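Transmembrane oligosaccharyl transferase (Archaeoglobus fulgidus, PDB 3WAJ) is a multi-spanning membrane protein of the STT3 oligosaccharyl transferase family, with a helical membrane region of the GT-C type and a large globular C-terminal region. Local coordinates at residues Phe587-Ala600 with Glu679-Tyr693. Sequence-based numbering, arbitrary orientation.
Sequences FFTAENESYAEFVA and EAKLHLFDGSGLSHY
The rings of Phe-587 and Tyr-693 meet obliquely, centroids 5.9 Å apart and planes inclined at 56°, with the tyrosine hydroxyl at the edge of the phenylalanine. CD2 of Phe-587 in turn lies over the centre of one face of the Phe-588 ring, and Leu-682 brings CD1 to within 4.0 Å of Phe-587 CE2. Large flat side chains suit this buried seam, where Val-608 of strand 605-611 also touches Phe-587, Phe-588 and Leu-682. At the edge of the Tyr-693 ring, near its plane, sit carboxylate oxygens of Glu-593 and Glu-597. Tyrosine combines an apolar ring with a polar end: its OH donates to Glu-597 OE2 at 3.1 Å, arriving from above the carboxylate plane, while Glu-597 OE1 forms a salt bridge with Arg-776.

Glu-593 is long enough to reach from the helix start to the backbone of the facing loop. Its chain runs extended from CG, which is turned away from the backbone N (chi1 -166°), passes Leu-690 CD2 and sets its carboxylate against two successive amides. Ser-691 N gives a hydrogen bond to Glu-593 OE1 and His-692 N one to Glu-593 OE2, both 2.8 Å long and both on syn lone pairs; this bidentate grip fixes the carboxylate's rotation, and the negative charge is probably eased by the two N-H dipoles. Farther along, Glu-679 N donates to Phe-588 O at 2.9 Å, and a water links Lys-681 NZ with Ala-590 O.

Asn-592 N-caps helix 593-602, its OD1 accepting from Tyr-595 N. Two connections are made here within the globular C-terminal region: helix 584-588 meets helix 678-684 through a backbone bond and apolar contacts, and the first turn of helix 593-602, through the bidentate carboxylate of Glu-593, grips the loop leading into strand 693-698, an outermost strand of the mixed sheet.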
loop_
_atom_site.group_PDB
_atom_site.type_symbol
_atom_site.label_atom_id
_atom_site.label_comp_id
_atom_site.label_asym_id
_atom_site.label_seq_id
_atom_site.Cartn_x
_atom_site.Cartn_y
_atom_site.Cartn_z
ATOM N N PHE A 587 -0.241 -17.356 11.731
ATOM C CA PHE A 587 1.090 -17.814 12.082
ATOM C C PHE A 587 1.627 -16.976 13.265
ATOM O O PHE A 587 1.944 -17.519 14.322
ATOM C CB PHE A 587 2.021 -17.799 10.867
ATOM C CG PHE A 587 3.424 -18.240 11.180
ATOM C CD1 PHE A 587 3.742 -19.586 11.248
ATOM C CD2 PHE A 587 4.428 -17.304 11.433
ATOM C CE1 PHE A 587 5.042 -20.006 11.563
ATOM C CE2 PHE A 587 5.732 -17.712 11.742
ATOM C CZ PHE A 587 6.036 -19.060 11.809
ATOM N N PHE A 588 1.679 -15.657 13.109
ATOM C CA PHE A 588 2.335 -14.795 14.114
ATOM C C PHE A 588 1.610 -14.609 15.439
ATOM O O PHE A 588 2.242 -14.261 16.442
ATOM C CB PHE A 588 2.723 -13.427 13.528
ATOM C CG PHE A 588 3.744 -13.519 12.425
ATOM C CD1 PHE A 588 5.083 -13.761 12.716
ATOM C CD2 PHE A 588 3.363 -13.388 11.091
ATOM C CE1 PHE A 588 6.041 -13.867 11.688
ATOM C CE2 PHE A 588 4.303 -13.497 10.051
ATOM C CZ PHE A 588 5.643 -13.737 10.347
ATOM N N THR A 589 0.298 -14.833 15.460
ATOM C CA THR A 589 -0.423 -14.729 16.730
ATOM C C THR A 589 -0.721 -16.097 17.314
ATOM O O THR A 589 -1.505 -16.219 18.263
ATOM C CB THR A 589 -1.756 -14.007 16.592
ATOM O OG1 THR A 589 -2.632 -14.835 15.832
ATOM C CG2 THR A 589 -1.588 -12.629 15.918
ATOM N N ALA A 590 -0.133 -17.125 16.711
ATOM C CA ALA A 590 -0.355 -18.491 17.164
ATOM C C ALA A 590 0.246 -18.639 18.557
ATOM O O ALA A 590 1.401 -18.241 18.808
ATOM C CB ALA A 590 0.260 -19.485 16.204
ATOM N N GLU A 591 -0.535 -19.220 19.458
ATOM C CA GLU A 591 -0.169 -19.266 20.862
ATOM C C GLU A 591 0.577 -20.520 21.290
ATOM O O GLU A 591 0.895 -20.674 22.466
ATOM C CB GLU A 591 -1.397 -19.028 21.728
ATOM C CG GLU A 591 -1.860 -17.583 21.684
ATOM C CD GLU A 591 -3.327 -17.437 21.995
ATOM O OE1 GLU A 591 -3.929 -18.419 22.483
ATOM O OE2 GLU A 591 -3.877 -16.344 21.740
ATOM N N ASN A 592 0.871 -21.402 20.337
ATOM C CA ASN A 592 1.814 -22.506 20.569
ATOM C C ASN A 592 2.515 -22.908 19.272
ATOM O O ASN A 592 2.035 -22.603 18.178
ATOM C CB ASN A 592 1.132 -23.712 21.238
ATOM C CG ASN A 592 -0.096 -24.166 20.491
ATOM O OD1 ASN A 592 0.003 -24.879 19.481
ATOM N ND2 ASN A 592 -1.272 -23.751 20.971
ATOM N N GLU A 593 3.651 -23.584 19.384
ATOM C CA GLU A 593 4.409 -23.930 18.187
ATOM C C GLU A 593 3.668 -24.933 17.279
ATOM O O GLU A 593 3.777 -24.847 16.061
ATOM C CB GLU A 593 5.815 -24.433 18.546
ATOM C CG GLU A 593 6.756 -24.473 17.352
ATOM C CD GLU A 593 8.157 -24.939 17.702
ATOM O OE1 GLU A 593 8.392 -25.364 18.857
ATOM O OE2 GLU A 593 9.029 -24.881 16.811
ATOM N N SER A 594 2.917 -25.863 17.873
ATOM C CA SER A 594 2.152 -26.857 17.109
ATOM C C SER A 594 1.179 -26.233 16.121
ATOM O O SER A 594 1.126 -26.644 14.957
ATOM C CB SER A 594 1.373 -27.786 18.041
ATOM O OG SER A 594 2.206 -28.223 19.087
ATOM N N TYR A 595 0.394 -25.264 16.588
ATOM C CA TYR A 595 -0.539 -24.562 15.714
ATOM C C TYR A 595 0.211 -23.825 14.601
ATOM O O TYR A 595 -0.182 -23.891 13.441
ATOM C CB TYR A 595 -1.410 -23.587 16.503
ATOM C CG TYR A 595 -2.532 -22.987 15.670
ATOM C CD1 TYR A 595 -3.784 -23.585 15.624
ATOM C CD2 TYR A 595 -2.334 -21.826 14.925
ATOM C CE1 TYR A 595 -4.811 -23.038 14.865
ATOM C CE2 TYR A 595 -3.350 -21.274 14.168
ATOM C CZ TYR A 595 -4.585 -21.881 14.139
ATOM O OH TYR A 595 -5.596 -21.329 13.384
ATOM N N ALA A 596 1.291 -23.129 14.963
ATOM C CA ALA A 596 2.132 -22.450 13.974
ATOM C C ALA A 596 2.629 -23.412 12.891
ATOM O O ALA A 596 2.634 -23.082 11.692
ATOM C CB ALA A 596 3.315 -21.747 14.656
ATOM N N GLU A 597 3.056 -24.592 13.338
ATOM C CA GLU A 597 3.545 -25.663 12.469
ATOM C C GLU A 597 2.450 -26.153 11.509
ATOM O O GLU A 597 2.716 -26.457 10.345
ATOM C CB GLU A 597 4.063 -26.818 13.329
ATOM C CG GLU A 597 5.325 -27.470 12.827
ATOM C CD GLU A 597 6.414 -26.481 12.540
ATOM O OE1 GLU A 597 7.192 -26.735 11.608
ATOM O OE2 GLU A 597 6.497 -25.455 13.234
ATOM N N PHE A 598 1.217 -26.207 12.003
ATOM C CA PHE A 598 0.079 -26.527 11.163
ATOM C C PHE A 598 -0.034 -25.483 10.056
ATOM O O PHE A 598 -0.142 -25.812 8.875
ATOM C CB PHE A 598 -1.211 -26.601 11.998
ATOM C CG PHE A 598 -2.463 -26.312 11.209
ATOM C CD1 PHE A 598 -2.995 -27.265 10.339
ATOM C CD2 PHE A 598 -3.111 -25.084 11.330
ATOM C CE1 PHE A 598 -4.149 -26.989 9.595
ATOM C CE2 PHE A 598 -4.270 -24.795 10.587
ATOM C CZ PHE A 598 -4.785 -25.748 9.718
ATOM N N VAL A 599 0.009 -24.215 10.438
ATOM C CA VAL A 599 -0.109 -23.138 9.463
ATOM C C VAL A 599 1.049 -23.154 8.457
ATOM O O VAL A 599 0.834 -23.015 7.238
ATOM C CB VAL A 599 -0.198 -21.774 10.166
ATOM C CG1 VAL A 599 -0.110 -20.623 9.150
ATOM C CG2 VAL A 599 -1.473 -21.699 10.990
ATOM N N ALA A 600 2.267 -23.344 8.970
ATOM C CA ALA A 600 3.464 -23.259 8.131
ATOM C C ALA A 600 3.521 -24.407 7.143
ATOM O O ALA A 600 3.919 -24.224 6.000
ATOM C CB ALA A 600 4.721 -23.216 8.974
ATOM N N GLU A 679 5.055 -14.362 17.301
ATOM C CA GLU A 679 5.728 -13.099 17.042
ATOM C C GLU A 679 6.618 -12.721 18.222
ATOM O O GLU A 679 7.729 -12.233 18.023
ATOM C CB GLU A 679 4.759 -11.966 16.688
ATOM C CG GLU A 679 5.449 -10.599 16.548
ATOM C CD GLU A 679 6.546 -10.609 15.485
ATOM O OE1 GLU A 679 7.511 -9.814 15.581
ATOM O OE2 GLU A 679 6.434 -11.407 14.534
ATOM N N ALA A 680 6.172 -12.995 19.447
ATOM C CA ALA A 680 7.014 -12.657 20.610
ATOM C C ALA A 680 8.163 -13.636 20.781
ATOM O O ALA A 680 9.268 -13.244 21.151
ATOM C CB ALA A 680 6.200 -12.550 21.896
ATOM N N LYS A 681 7.888 -14.915 20.541
ATOM C CA LYS A 681 8.915 -15.949 20.667
ATOM C C LYS A 681 10.017 -15.737 19.640
ATOM O O LYS A 681 11.184 -15.969 19.908
ATOM C CB LYS A 681 8.294 -17.336 20.482
ATOM C CG LYS A 681 7.458 -17.797 21.656
ATOM C CD LYS A 681 6.741 -19.094 21.351
ATOM C CE LYS A 681 5.964 -19.618 22.558
ATOM N NZ LYS A 681 5.326 -20.907 22.228
ATOM N N LEU A 682 9.624 -15.287 18.455
ATOM C CA LEU A 682 10.563 -15.045 17.374
ATOM C C LEU A 682 11.331 -13.733 17.574
ATOM O O LEU A 682 12.557 -13.717 17.678
ATOM C CB LEU A 682 9.826 -15.041 16.024
ATOM C CG LEU A 682 9.444 -16.436 15.514
ATOM C CD1 LEU A 682 8.467 -16.367 14.323
ATOM C CD2 LEU A 682 10.706 -17.209 15.124
ATOM N N HIS A 683 10.611 -12.623 17.644
ATOM C CA HIS A 683 11.305 -11.357 17.646
ATOM C C HIS A 683 11.799 -10.963 19.023
ATOM O O HIS A 683 12.884 -10.388 19.139
ATOM C CB HIS A 683 10.476 -10.235 17.022
ATOM C CG HIS A 683 11.317 -9.179 16.385
ATOM N ND1 HIS A 683 11.417 -9.035 15.016
ATOM C CD2 HIS A 683 12.119 -8.237 16.928
ATOM C CE1 HIS A 683 12.243 -8.036 14.750
ATOM N NE2 HIS A 683 12.684 -7.536 15.892
ATOM N N LEU A 684 11.026 -11.265 20.066
ATOM C CA LEU A 684 11.399 -10.805 21.406
ATOM C C LEU A 684 12.360 -11.785 22.068
ATOM O O LEU A 684 13.385 -11.380 22.597
ATOM C CB LEU A 684 10.171 -10.546 22.286
ATOM C CG LEU A 684 10.433 -9.743 23.570
ATOM C CD1 LEU A 684 9.450 -8.604 23.708
ATOM C CD2 LEU A 684 10.404 -10.625 24.821
ATOM N N PHE A 685 12.048 -13.075 22.008
ATOM C CA PHE A 685 12.920 -14.090 22.601
ATOM C C PHE A 685 13.959 -14.661 21.624
ATOM O O PHE A 685 14.669 -15.613 21.966
ATOM C CB PHE A 685 12.081 -15.229 23.218
ATOM C CG PHE A 685 11.152 -14.776 24.319
ATOM C CD1 PHE A 685 11.632 -14.533 25.602
ATOM C CD2 PHE A 685 9.807 -14.594 24.073
ATOM C CE1 PHE A 685 10.778 -14.117 26.618
ATOM C CE2 PHE A 685 8.950 -14.179 25.079
ATOM C CZ PHE A 685 9.439 -13.940 26.354
ATOM N N ASP A 686 14.039 -14.089 20.418
ATOM C CA ASP A 686 15.033 -14.503 19.425
ATOM C C ASP A 686 14.897 -15.972 19.058
ATOM O O ASP A 686 15.859 -16.633 18.673
ATOM C CB ASP A 686 16.467 -14.159 19.910
ATOM C CG ASP A 686 16.723 -12.644 19.947
ATOM O OD1 ASP A 686 16.329 -11.957 18.971
ATOM O OD2 ASP A 686 17.258 -12.140 20.970
ATOM N N GLY A 687 13.679 -16.472 19.194
ATOM C CA GLY A 687 13.361 -17.831 18.812
ATOM C C GLY A 687 13.618 -18.833 19.912
ATOM O O GLY A 687 13.543 -20.038 19.681
ATOM N N SER A 688 13.915 -18.350 21.112
ATOM C CA SER A 688 14.197 -19.256 22.229
ATOM C C SER A 688 12.947 -20.053 22.612
ATOM O O SER A 688 11.844 -19.499 22.679
ATOM C CB SER A 688 14.713 -18.463 23.438
ATOM O OG SER A 688 15.230 -19.327 24.428
ATOM N N GLY A 689 13.106 -21.352 22.859
ATOM C CA GLY A 689 11.971 -22.179 23.251
ATOM C C GLY A 689 11.421 -23.020 22.117
ATOM O O GLY A 689 10.882 -24.101 22.355
ATOM N N LEU A 690 11.574 -22.520 20.887
ATOM C CA LEU A 690 11.037 -23.162 19.676
ATOM C C LEU A 690 11.892 -24.329 19.165
ATOM O O LEU A 690 13.127 -24.300 19.258
ATOM C CB LEU A 690 10.886 -22.122 18.564
ATOM C CG LEU A 690 9.972 -20.949 18.873
ATOM C CD1 LEU A 690 10.151 -19.863 17.804
ATOM C CD2 LEU A 690 8.531 -21.438 18.909
ATOM N N SER A 691 11.228 -25.337 18.598
ATOM C CA SER A 691 11.893 -26.563 18.154
ATOM C C SER A 691 12.279 -26.555 16.686
ATOM O O SER A 691 13.267 -27.180 16.297
ATOM C CB SER A 691 10.995 -27.767 18.417
ATOM O OG SER A 691 10.940 -28.052 19.788
ATOM N N HIS A 692 11.491 -25.841 15.885
ATOM C CA HIS A 692 11.539 -25.939 14.433
ATOM C C HIS A 692 11.946 -24.639 13.752
ATOM O O HIS A 692 11.756 -24.481 12.547
ATOM C CB HIS A 692 10.168 -26.372 13.906
ATOM C CG HIS A 692 9.709 -27.688 14.453
ATOM N ND1 HIS A 692 10.271 -28.888 14.068
ATOM C CD2 HIS A 692 8.761 -27.992 15.370
ATOM C CE1 HIS A 692 9.680 -29.875 14.718
ATOM N NE2 HIS A 692 8.763 -29.357 15.516
ATOM N N TYR A 693 12.497 -23.701 14.517
ATOM C CA TYR A 693 12.920 -22.416 13.952
ATOM C C TYR A 693 14.267 -22.031 14.524
ATOM O O TYR A 693 14.516 -22.255 15.704
ATOM C CB TYR A 693 11.880 -21.323 14.258
ATOM C CG TYR A 693 10.544 -21.658 13.672
ATOM C CD1 TYR A 693 10.163 -21.139 12.456
ATOM C CD2 TYR A 693 9.686 -22.539 14.308
ATOM C CE1 TYR A 693 8.948 -21.473 11.888
ATOM C CE2 TYR A 693 8.463 -22.894 13.739
ATOM C CZ TYR A 693 8.104 -22.351 12.537
ATOM O OH TYR A 693 6.899 -22.686 11.972
HETATM O O HOH W 1 3.702 -19.770 20.115
#